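Local coordinates for protein tryptophane-5-halogenase (Microbispora sp. ATCC PTA-5024, PDB 5UAO) that probably chlorinates carbon 5 of a tryptophan indole in the lanthipeptide NAI-107 precursor, working as a flavin-dependent halogenase, at residues Tyr405-Arg410 against Gln472-Arg477; Pro440-Asp445 against Gly464-Leu469. All blocks are in the same frame, centred on the assembly; numbering follows the deposited sequence.

Interaction 1. Residues Tyr405-Arg410 against Gln472-Arg477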
# COMPACT_ATOMS: atom_id res chain seq x y z
N TYR A 405 -3.25 15.41 19.17
CA TYR A 405 -3.25 16.78 19.66
C TYR A 405 -4.51 17.56 19.37
O TYR A 405 -5.05 18.20 20.27
CB TYR A 405 -2.03 17.57 19.14
CG TYR A 405 -0.78 17.34 19.99
CD1 TYR A 405 -0.60 18.03 21.18
CD2 TYR A 405 0.17 16.37 19.62
CE1 TYR A 405 0.49 17.81 21.94
CE2 TYR A 405 1.27 16.15 20.37
CZ TYR A 405 1.41 16.87 21.53
OH TYR A 405 2.46 16.66 22.29
N ARG A 406 -5.01 17.46 18.14
CA ARG A 406 -6.16 18.26 17.68
C ARG A 406 -7.41 17.97 18.51
O ARG A 406 -8.26 18.86 18.65
CB ARG A 406 -6.45 17.88 16.23
CG ARG A 406 -7.58 18.65 15.57
CD ARG A 406 -7.10 20.03 15.23
NE ARG A 406 -8.19 20.93 14.94
CZ ARG A 406 -8.13 21.90 14.02
NH1 ARG A 406 -7.06 22.09 13.27
NH2 ARG A 406 -9.17 22.68 13.83
N PHE A 407 -7.57 16.74 19.02
CA PHE A 407 -8.85 16.33 19.58
C PHE A 407 -8.81 16.02 21.10
O PHE A 407 -9.72 15.33 21.64
CB PHE A 407 -9.40 15.14 18.82
CG PHE A 407 -9.61 15.39 17.36
CD1 PHE A 407 -10.56 16.31 16.94
CD2 PHE A 407 -8.86 14.74 16.41
CE1 PHE A 407 -10.79 16.53 15.60
CE2 PHE A 407 -9.02 14.99 15.07
CZ PHE A 407 -10.03 15.87 14.66
N ASN A 408 -7.75 16.51 21.78
CA ASN A 408 -7.61 16.23 23.19
C ASN A 408 -8.34 17.27 24.03
O ASN A 408 -7.78 18.30 24.43
CB ASN A 408 -6.10 16.10 23.59
CG ASN A 408 -5.95 15.65 25.05
OD1 ASN A 408 -6.95 15.49 25.73
ND2 ASN A 408 -4.72 15.54 25.54
N GLY A 409 -9.59 16.98 24.33
CA GLY A 409 -10.42 17.87 25.16
C GLY A 409 -10.26 17.83 26.66
O GLY A 409 -11.17 18.26 27.37
N ARG A 410 -9.16 17.29 27.19
CA ARG A 410 -9.04 17.05 28.62
C ARG A 410 -8.86 18.36 29.40
O ARG A 410 -9.46 18.49 30.46
CB ARG A 410 -7.86 16.13 28.95
CG ARG A 410 -7.83 15.58 30.37
CD ARG A 410 -7.00 14.32 30.43
NE ARG A 410 -7.22 13.51 31.64
CZ ARG A 410 -8.11 12.54 31.78
NH1 ARG A 410 -8.88 12.14 30.78
NH2 ARG A 410 -8.21 11.89 32.91
N GLN A 472 -10.99 9.65 22.26
CA GLN A 472 -11.11 11.10 22.45
C GLN A 472 -12.52 11.67 22.13
O GLN A 472 -12.70 12.90 22.15
CB GLN A 472 -10.05 11.81 21.57
CG GLN A 472 -8.63 11.71 22.09
CD GLN A 472 -7.65 12.34 21.09
OE1 GLN A 472 -7.47 11.88 19.95
NE2 GLN A 472 -7.07 13.38 21.50
N GLU A 473 -13.50 10.78 21.91
CA GLU A 473 -14.95 11.13 21.73
C GLU A 473 -15.13 12.13 20.62
O GLU A 473 -15.87 13.08 20.75
CB GLU A 473 -15.58 11.69 23.00
CG GLU A 473 -15.49 10.74 24.19
CD GLU A 473 -16.24 11.25 25.41
OE1 GLU A 473 -15.68 12.10 26.14
OE2 GLU A 473 -17.38 10.81 25.61
N VAL A 474 -14.44 11.91 19.53
CA VAL A 474 -14.59 12.71 18.30
C VAL A 474 -15.95 12.32 17.66
O VAL A 474 -16.21 11.13 17.44
CB VAL A 474 -13.42 12.39 17.35
CG1 VAL A 474 -13.71 12.86 15.96
CG2 VAL A 474 -12.13 13.02 17.91
N PRO A 475 -16.82 13.30 17.39
CA PRO A 475 -18.19 12.97 16.96
C PRO A 475 -18.21 12.16 15.68
O PRO A 475 -17.45 12.47 14.74
CB PRO A 475 -18.84 14.34 16.71
CG PRO A 475 -17.98 15.33 17.39
CD PRO A 475 -16.59 14.75 17.41
N ALA A 476 -19.04 11.13 15.62
CA ALA A 476 -19.21 10.35 14.42
C ALA A 476 -20.47 9.55 14.53
O ALA A 476 -20.96 9.40 15.63
CB ALA A 476 -18.03 9.42 14.20
N ARG A 477 -21.02 9.12 13.39
CA ARG A 477 -22.10 8.17 13.35
C ARG A 477 -21.50 6.83 13.65
O ARG A 477 -20.65 6.35 12.91
CB ARG A 477 -22.79 8.10 12.00
CG ARG A 477 -23.54 9.36 11.61
CD ARG A 477 -24.99 9.04 11.24
NE ARG A 477 -25.51 9.90 10.18
CZ ARG A 477 -25.66 9.55 8.90
NH1 ARG A 477 -25.33 8.33 8.47
NH2 ARG A 477 -26.15 10.43 8.03
O HOH W 1 -12.65 15.80 20.78
O HOH W 2 -11.53 14.74 24.03

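Interaction 2. Residues Pro440-Asp445 against Gly464-Leu469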
# COMPACT_ATOMS: atom_id res chain seq x y z
N PRO A 440 -16.49 2.73 13.70
CA PRO A 440 -15.07 2.81 13.41
C PRO A 440 -14.80 2.43 11.96
O PRO A 440 -15.55 1.62 11.37
CB PRO A 440 -14.48 1.70 14.29
CG PRO A 440 -15.56 0.69 14.40
CD PRO A 440 -16.85 1.43 14.30
N LEU A 441 -13.72 2.96 11.41
CA LEU A 441 -13.34 2.65 10.06
C LEU A 441 -13.06 1.21 9.91
O LEU A 441 -13.30 0.62 8.84
CB LEU A 441 -12.09 3.45 9.68
CG LEU A 441 -12.26 4.96 9.53
CD1 LEU A 441 -10.89 5.65 9.60
CD2 LEU A 441 -12.99 5.26 8.25
N THR A 442 -12.53 0.59 10.95
CA THR A 442 -12.30 -0.87 10.92
C THR A 442 -13.63 -1.68 10.84
O THR A 442 -13.55 -2.85 10.54
CB THR A 442 -11.52 -1.38 12.16
OG1 THR A 442 -12.05 -0.83 13.39
CG2 THR A 442 -10.06 -0.98 12.00
N GLY A 443 -14.79 -1.05 11.06
CA GLY A 443 -16.09 -1.70 10.88
C GLY A 443 -16.71 -1.48 9.51
O GLY A 443 -17.74 -2.06 9.19
N ARG A 444 -16.07 -0.66 8.67
CA ARG A 444 -16.59 -0.44 7.31
C ARG A 444 -16.43 -1.62 6.44
O ARG A 444 -15.76 -2.62 6.82
CB ARG A 444 -15.87 0.73 6.64
CG ARG A 444 -16.32 1.98 7.25
CD ARG A 444 -17.67 2.45 6.71
NE ARG A 444 -17.62 3.78 7.18
CZ ARG A 444 -17.52 4.89 6.47
NH1 ARG A 444 -17.33 5.98 7.18
NH2 ARG A 444 -17.70 4.94 5.16
N ASP A 445 -17.02 -1.53 5.24
CA ASP A 445 -16.88 -2.61 4.27
C ASP A 445 -15.44 -2.71 3.80
O ASP A 445 -14.65 -1.75 3.90
CB ASP A 445 -17.85 -2.43 3.06
CG ASP A 445 -17.51 -1.24 2.21
OD1 ASP A 445 -16.36 -1.17 1.73
OD2 ASP A 445 -18.37 -0.36 2.02
N GLY A 464 -5.41 1.80 15.01
CA GLY A 464 -4.83 2.79 15.87
C GLY A 464 -5.54 4.13 15.72
O GLY A 464 -5.80 4.84 16.70
N VAL A 465 -5.84 4.48 14.48
CA VAL A 465 -6.60 5.73 14.20
C VAL A 465 -7.99 5.67 14.86
O VAL A 465 -8.40 6.61 15.56
CB VAL A 465 -6.75 5.99 12.69
CG1 VAL A 465 -7.60 7.24 12.42
CG2 VAL A 465 -5.34 6.18 12.06
N ASP A 466 -8.69 4.57 14.67
CA ASP A 466 -10.00 4.38 15.30
C ASP A 466 -9.92 4.51 16.85
O ASP A 466 -10.77 5.13 17.47
CB ASP A 466 -10.53 3.01 14.97
CG ASP A 466 -11.28 2.92 13.59
OD1 ASP A 466 -11.85 3.91 13.02
OD2 ASP A 466 -11.35 1.76 13.12
N THR A 467 -8.89 3.95 17.46
CA THR A 467 -8.85 3.93 18.91
C THR A 467 -8.64 5.33 19.45
O THR A 467 -9.31 5.72 20.38
CB THR A 467 -7.77 2.95 19.44
OG1 THR A 467 -8.04 1.66 18.93
CG2 THR A 467 -7.71 2.92 20.95
N LEU A 468 -7.75 6.08 18.82
CA LEU A 468 -7.44 7.43 19.24
C LEU A 468 -8.64 8.33 19.05
O LEU A 468 -8.94 9.12 19.92
CB LEU A 468 -6.21 8.04 18.50
CG LEU A 468 -4.95 7.86 19.31
CD1 LEU A 468 -4.94 8.65 20.64
CD2 LEU A 468 -4.72 6.40 19.61
N LEU A 469 -9.36 8.16 17.95
CA LEU A 469 -10.46 9.08 17.66
C LEU A 469 -11.72 8.76 18.57
O LEU A 469 -12.30 9.64 19.19
CB LEU A 469 -10.79 8.99 16.17
CG LEU A 469 -9.79 9.61 15.19
CD1 LEU A 469 -10.33 9.35 13.77
CD2 LEU A 469 -9.77 11.09 15.40

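Interaction 1. Residues Tyr405-Arg410 against Gln472-Arg477
Phe407 sets its CG anti to its own carbonyl carbon (chi1 -59°), and Val474 does the same with CG2, which brings the ring and this methyl together just past the end of helix 383-406. CG2 comes over one ring face near its attached end, 3.5 Å from Phe407 CG, while CG of Arg406 lies over the centre of the opposite face. A flat aromatic fills this slot between methyl and methylene, and a branched valine offers one methyl without a flexible chain. Alongside, the extended side chain of Gln472 runs past the Phe407-Asn408 peptide, its CB 3.5 Å from Phe407 O. Two waters tie the backbones together. One donates to both Phe407 O and Gln472 O; the other accepts from Gly409 N at 3.0 Å and donates to Gln472 O at 2.9 Å. Asn408 turns its amide to other partners: OD1 takes Arg410 N at 3.2 Å, the donor lying above the carbonyl plane, and also binds Gly110 N. Just beyond helix 383-406, Asn408 forms an Asx turn; across the contact, helix 461-471 ends in a Schellman motif, with Glu473, at positive phi, as its C-prime residue.

Interaction 2. Residues Pro440-Asp445 against Gly464-Leu469
Asp466 takes three hydrogen bonds from the 3-10 turn 441-443: Leu441 N gives to OD1 at 2.6 Å, while Thr442 N and Thr442 OG1 both give to OD2, each at 2.7 Å. The acceptor is thus a helix-borne carboxylate seated at the amino end of that turn, where backbone N-H groups lack partners within the turn. The bond from Thr442 N is nearly straight (161°) and uses the syn lone pair of OD2; the hydroxyl reaches the same oxygen on its anti side, 25° out of the carboxylate plane. Threonine suits the place because OG1, set between its backbone N and carbonyl carbon (chi1 47°), extends the grip begun by its own N-H. These donors, and perhaps the turn dipole, would ease the burial of a negative charge. Replacing Asp466 by an alanine would probably leave Leu441 N, Thr442 N and the hydroxyl without this acceptor and free the turn to shift. Around the polar centre lies hydrocarbon: Leu441 packs on Leu431 of helix 429-437, and Pro440, entered through a cis peptide, rests on Leu129 and Val130 of helix 129-136. The ring also touches the carboxylate, Pro440 CB lying 3.3 Å from Asp466 OD2.

In the fold
Helix 461-471 serves both interactions: its body carries Asp466 of interaction 2, and the loop leaving its end supplies Gln472 and Val474 of interaction 1. Leu469 joins the two, its O probably accepting from Val474 N and its side chain packing on Phe407. Interaction 2 is buried and rests on direct hydrogen bonds to the carboxylate of Asp466, packed against helices 429-437 and 129-136. Interaction 1, only partly buried, combines one apolar contact with water bridges between backbones, as fits a junction of two loops. Along the chain, 440-445 against 464-469 is nested within the loop closed by 405-410 against 472-477, and the segments between are largely helical.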